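Local coordinates for DegV domain-containing protein Cgl2349/cg2579 (PDB 3EGL) that binds long-chain fatty acids such as palmitate and may take part in lipid transport or fatty acid metabolism, at residues A[13-26]-A[102-114]. Numbering follows the deposited sequence.
Sequences SACLPTHVAEDLDI and LGMAVGAAAMAAA
Ala-14 and Gly-103 bring the two backbones together, their CA atoms 4.0 Å apart, and from there both chains run the same general way until Leu-24 comes level with Ala-114. At this close end, where Leu-102 lies beside the bound palmitate, Gly-103, the N-cap of its helix, gives its N-H to Ser-13 O in a weak, strongly bent bond (3.0 Å, 121° at the hydrogen). A water accepts from the same Gly-103 N and donates to Ser-13 OG at 2.7 Å; that hydroxyl is also hydrogen-bonded to Asp-11. Gly-107, one helical turn on, presents bare backbone: Ala-14 CB sits 3.7 Å from its N, and Leu-16 leans over its CA. The leucine's CD2 fits into the notch between two selenium atoms, 3.6 Å from Met-104 SE and 3.8 Å from Met-111 SE. Met-104 folds back on itself and lies across the leucine; Met-111 runs antiparallel alongside it. Extended at chi2 (161°), Met-111 sets CG against Leu-24 CD1, CG and SE against Leu-16 CD2, and CE against Val-20 CG1. Ile-26 closes the far end: CG1, at 3.8 Å, and CD1 both press on Ala-114 CB, and CD1 also reaches Ala-110 O. Helices 18-23 and 104-116 thus pack side by side on the mixed five-stranded sheet of an alpha-beta-alpha sandwich. Beneath the seam, Val-10 of strand 7-11 touches Leu-16, Ile-26 and Ala-110; strand 237-242 of the other sheet meets Met-104 and Pro-17, and helix 123-133 packs on Ala-108, Ala-109 and Ala-112.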
loop_
_atom_site.group_PDB
_atom_site.type_symbol
_atom_site.label_atom_id
_atom_site.label_comp_id
_atom_site.label_asym_id
_atom_site.label_seq_id
_atom_site.Cartn_x
_atom_site.Cartn_y
_atom_site.Cartn_z
ATOM N N SER A 13 0.305 -0.567 -6.826
ATOM C CA SER A 13 -0.335 -0.980 -5.583
ATOM C C SER A 13 -0.212 0.039 -4.435
ATOM O O SER A 13 -0.999 -0.038 -3.481
ATOM C CB SER A 13 0.139 -2.356 -5.088
ATOM O OG SER A 13 1.465 -2.279 -4.617
ATOM N N ALA A 14 0.751 0.968 -4.494
ATOM C CA ALA A 14 0.803 1.999 -3.449
ATOM C C ALA A 14 -0.444 2.910 -3.434
ATOM O O ALA A 14 -0.652 3.629 -2.456
ATOM C CB ALA A 14 2.101 2.863 -3.539
ATOM N N CYS A 15 -1.195 2.939 -4.540
ATOM C CA CYS A 15 -2.395 3.780 -4.685
ATOM C C CYS A 15 -2.209 5.305 -4.670
ATOM O O CYS A 15 -3.161 6.031 -4.347
ATOM C CB CYS A 15 -3.468 3.417 -3.642
ATOM S SG CYS A 15 -3.988 1.694 -3.757
ATOM N N LEU A 16 -1.025 5.801 -4.996
ATOM C CA LEU A 16 -0.859 7.233 -4.949
ATOM C C LEU A 16 -1.727 7.820 -6.031
ATOM O O LEU A 16 -1.761 7.304 -7.141
ATOM C CB LEU A 16 0.578 7.654 -5.196
ATOM C CG LEU A 16 1.555 7.387 -4.064
ATOM C CD1 LEU A 16 2.957 7.602 -4.640
ATOM C CD2 LEU A 16 1.294 8.300 -2.869
ATOM N N PRO A 17 -2.461 8.897 -5.712
ATOM C CA PRO A 17 -3.132 9.612 -6.802
ATOM C C PRO A 17 -2.098 10.099 -7.787
ATOM O O PRO A 17 -0.974 10.487 -7.419
ATOM C CB PRO A 17 -3.789 10.791 -6.104
ATOM C CG PRO A 17 -4.035 10.282 -4.718
ATOM C CD PRO A 17 -2.787 9.468 -4.393
ATOM N N THR A 18 -2.483 10.026 -9.048
ATOM C CA THR A 18 -1.618 10.395 -10.141
ATOM C C THR A 18 -0.990 11.760 -9.973
ATOM O O THR A 18 0.222 11.882 -10.081
ATOM C CB THR A 18 -2.369 10.268 -11.462
ATOM O OG1 THR A 18 -2.622 8.870 -11.677
ATOM C CG2 THR A 18 -1.528 10.764 -12.615
ATOM N N HIS A 19 -1.793 12.775 -9.673
ATOM C CA HIS A 19 -1.265 14.142 -9.569
ATOM C C HIS A 19 -0.300 14.311 -8.378
ATOM O O HIS A 19 0.644 15.103 -8.458
ATOM C CB HIS A 19 -2.405 15.177 -9.528
ATOM C CG HIS A 19 -3.154 15.172 -8.234
ATOM N ND1 HIS A 19 -4.155 14.259 -7.957
ATOM C CD2 HIS A 19 -2.993 15.912 -7.109
ATOM C CE1 HIS A 19 -4.595 14.460 -6.724
ATOM N NE2 HIS A 19 -3.914 15.463 -6.194
ATOM N N VAL A 20 -0.502 13.557 -7.294
ATOM C CA VAL A 20 0.458 13.523 -6.187
ATOM C C VAL A 20 1.813 12.903 -6.592
ATOM O O VAL A 20 2.889 13.481 -6.326
ATOM C CB VAL A 20 -0.123 12.753 -4.988
ATOM C CG1 VAL A 20 0.909 12.587 -3.866
ATOM C CG2 VAL A 20 -1.403 13.441 -4.476
ATOM N N ALA A 21 1.771 11.732 -7.231
ATOM C CA ALA A 21 2.993 11.093 -7.723
ATOM C C ALA A 21 3.736 12.053 -8.646
ATOM O O ALA A 21 4.951 12.237 -8.517
ATOM C CB ALA A 21 2.675 9.777 -8.430
ATOM N N GLU A 22 2.993 12.687 -9.547
ATOM C CA GLU A 22 3.547 13.727 -10.433
ATOM C C GLU A 22 4.128 14.945 -9.699
ATOM O O GLU A 22 5.286 15.297 -9.923
ATOM C CB GLU A 22 2.541 14.172 -11.489
ATOM C CG GLU A 22 2.537 13.266 -12.712
ATOM C CD GLU A 22 1.287 13.454 -13.581
ATOM O OE1 GLU A 22 0.411 14.280 -13.211
ATOM O OE2 GLU A 22 1.183 12.784 -14.642
ATOM N N ASP A 23 3.342 15.568 -8.823
ATOM C CA ASP A 23 3.829 16.721 -8.076
ATOM C C ASP A 23 5.108 16.400 -7.313
ATOM O O ASP A 23 6.024 17.223 -7.304
ATOM C CB ASP A 23 2.749 17.302 -7.150
ATOM C CG ASP A 23 1.559 17.909 -7.919
ATOM O OD1 ASP A 23 1.650 18.174 -9.140
ATOM O OD2 ASP A 23 0.501 18.116 -7.283
ATOM N N LEU A 24 5.198 15.209 -6.709
ATOM C CA LEU A 24 6.374 14.857 -5.883
ATOM C C LEU A 24 7.467 14.130 -6.641
ATOM O O LEU A 24 8.459 13.719 -6.055
ATOM C CB LEU A 24 5.991 14.026 -4.655
ATOM C CG LEU A 24 4.730 14.423 -3.877
ATOM C CD1 LEU A 24 4.507 13.427 -2.749
ATOM C CD2 LEU A 24 4.826 15.840 -3.344
ATOM N N ASP A 25 7.276 13.940 -7.940
ATOM C CA ASP A 25 8.291 13.286 -8.768
ATOM C C ASP A 25 8.595 11.835 -8.300
ATOM O O ASP A 25 9.754 11.350 -8.290
ATOM C CB ASP A 25 9.539 14.140 -8.789
ATOM C CG ASP A 25 10.385 13.897 -9.999
ATOM O OD1 ASP A 25 9.981 13.155 -10.915
ATOM O OD2 ASP A 25 11.489 14.462 -10.056
ATOM N N ILE A 26 7.535 11.154 -7.883
ATOM C CA ILE A 26 7.636 9.756 -7.543
ATOM C C ILE A 26 7.303 8.970 -8.820
ATOM O O ILE A 26 6.281 9.221 -9.450
ATOM C CB ILE A 26 6.653 9.404 -6.403
ATOM C CG1 ILE A 26 7.073 10.142 -5.121
ATOM C CG2 ILE A 26 6.576 7.885 -6.168
ATOM C CD1 ILE A 26 6.088 10.009 -3.976
ATOM N N LEU A 102 1.073 -2.820 1.642
ATOM C CA LEU A 102 0.606 -2.433 0.332
ATOM C C LEU A 102 -0.281 -1.207 0.506
ATOM O O LEU A 102 -0.695 -0.874 1.642
ATOM C CB LEU A 102 -0.193 -3.585 -0.301
ATOM C CG LEU A 102 -1.603 -3.859 0.249
ATOM C CD1 LEU A 102 -2.254 -4.970 -0.552
ATOM C CD2 LEU A 102 -1.608 -4.182 1.746
ATOM N N GLY A 103 -0.585 -0.536 -0.601
ATOM C CA GLY A 103 -1.507 0.578 -0.553
ATOM C C GLY A 103 -0.863 1.809 0.028
ATOM O O GLY A 103 0.374 1.933 0.050
HETATM N N MSE A 104 -1.692 2.735 0.494
HETATM C CA MSE A 104 -1.168 3.999 0.989
HETATM C C MSE A 104 -0.288 3.975 2.273
HETATM O O MSE A 104 0.390 4.971 2.572
HETATM C CB MSE A 104 -2.301 5.009 1.113
HETATM C CG MSE A 104 -2.760 5.603 -0.201
HETATM SE SE MSE A 104 -1.353 6.737 -0.984
HETATM C CE MSE A 104 -1.185 7.982 0.517
ATOM N N ALA A 105 -0.219 2.874 3.025
ATOM C CA ALA A 105 0.869 2.825 4.018
ATOM C C ALA A 105 2.247 2.941 3.261
ATOM O O ALA A 105 3.149 3.732 3.635
ATOM C CB ALA A 105 0.784 1.578 4.885
ATOM N N VAL A 106 2.376 2.202 2.167
ATOM C CA VAL A 106 3.527 2.343 1.290
ATOM C C VAL A 106 3.584 3.690 0.570
ATOM O O VAL A 106 4.636 4.354 0.599
ATOM C CB VAL A 106 3.579 1.199 0.283
ATOM C CG1 VAL A 106 4.799 1.326 -0.623
ATOM C CG2 VAL A 106 3.591 -0.144 1.069
ATOM N N GLY A 107 2.486 4.103 -0.082
ATOM C CA GLY A 107 2.412 5.451 -0.643
ATOM C C GLY A 107 2.841 6.501 0.371
ATOM O O GLY A 107 3.623 7.388 0.049
ATOM N N ALA A 108 2.360 6.415 1.606
ATOM C CA ALA A 108 2.782 7.369 2.649
ATOM C C ALA A 108 4.287 7.352 2.891
ATOM O O ALA A 108 4.916 8.426 3.013
ATOM C CB ALA A 108 2.030 7.124 4.016
ATOM N N ALA A 109 4.859 6.153 2.994
ATOM C CA ALA A 109 6.305 6.016 3.232
ATOM C C ALA A 109 7.048 6.622 2.058
ATOM O O ALA A 109 8.082 7.255 2.243
ATOM C CB ALA A 109 6.695 4.535 3.409
ATOM N N ALA A 110 6.503 6.456 0.851
ATOM C CA ALA A 110 7.118 7.026 -0.332
ATOM C C ALA A 110 7.073 8.556 -0.335
ATOM O O ALA A 110 8.058 9.218 -0.715
ATOM C CB ALA A 110 6.468 6.476 -1.598
HETATM N N MSE A 111 5.950 9.119 0.093
HETATM C CA MSE A 111 5.826 10.592 0.122
HETATM C C MSE A 111 6.785 11.187 1.163
HETATM O O MSE A 111 7.426 12.203 0.921
HETATM C CB MSE A 111 4.379 11.022 0.420
HETATM C CG MSE A 111 3.350 10.590 -0.649
HETATM SE SE MSE A 111 1.524 10.625 0.079
HETATM C CE MSE A 111 1.227 12.476 -0.070
ATOM N N ALA A 112 6.902 10.538 2.317
ATOM C CA ALA A 112 7.859 11.006 3.324
ATOM C C ALA A 112 9.304 10.896 2.782
ATOM O O ALA A 112 10.113 11.813 2.909
ATOM C CB ALA A 112 7.665 10.241 4.665
ATOM N N ALA A 113 9.598 9.805 2.104
ATOM C CA ALA A 113 10.915 9.638 1.505
ATOM C C ALA A 113 11.195 10.661 0.394
ATOM O O ALA A 113 12.273 11.289 0.388
ATOM C CB ALA A 113 11.078 8.189 1.004
ATOM N N ALA A 114 10.252 10.849 -0.535
ATOM C CA ALA A 114 10.345 11.932 -1.567
ATOM C C ALA A 114 10.534 13.330 -1.008
ATOM O O ALA A 114 11.326 14.129 -1.542
ATOM C CB ALA A 114 9.118 11.937 -2.471
HETATM O O HOH W 1 2.091 -0.967 -2.378
#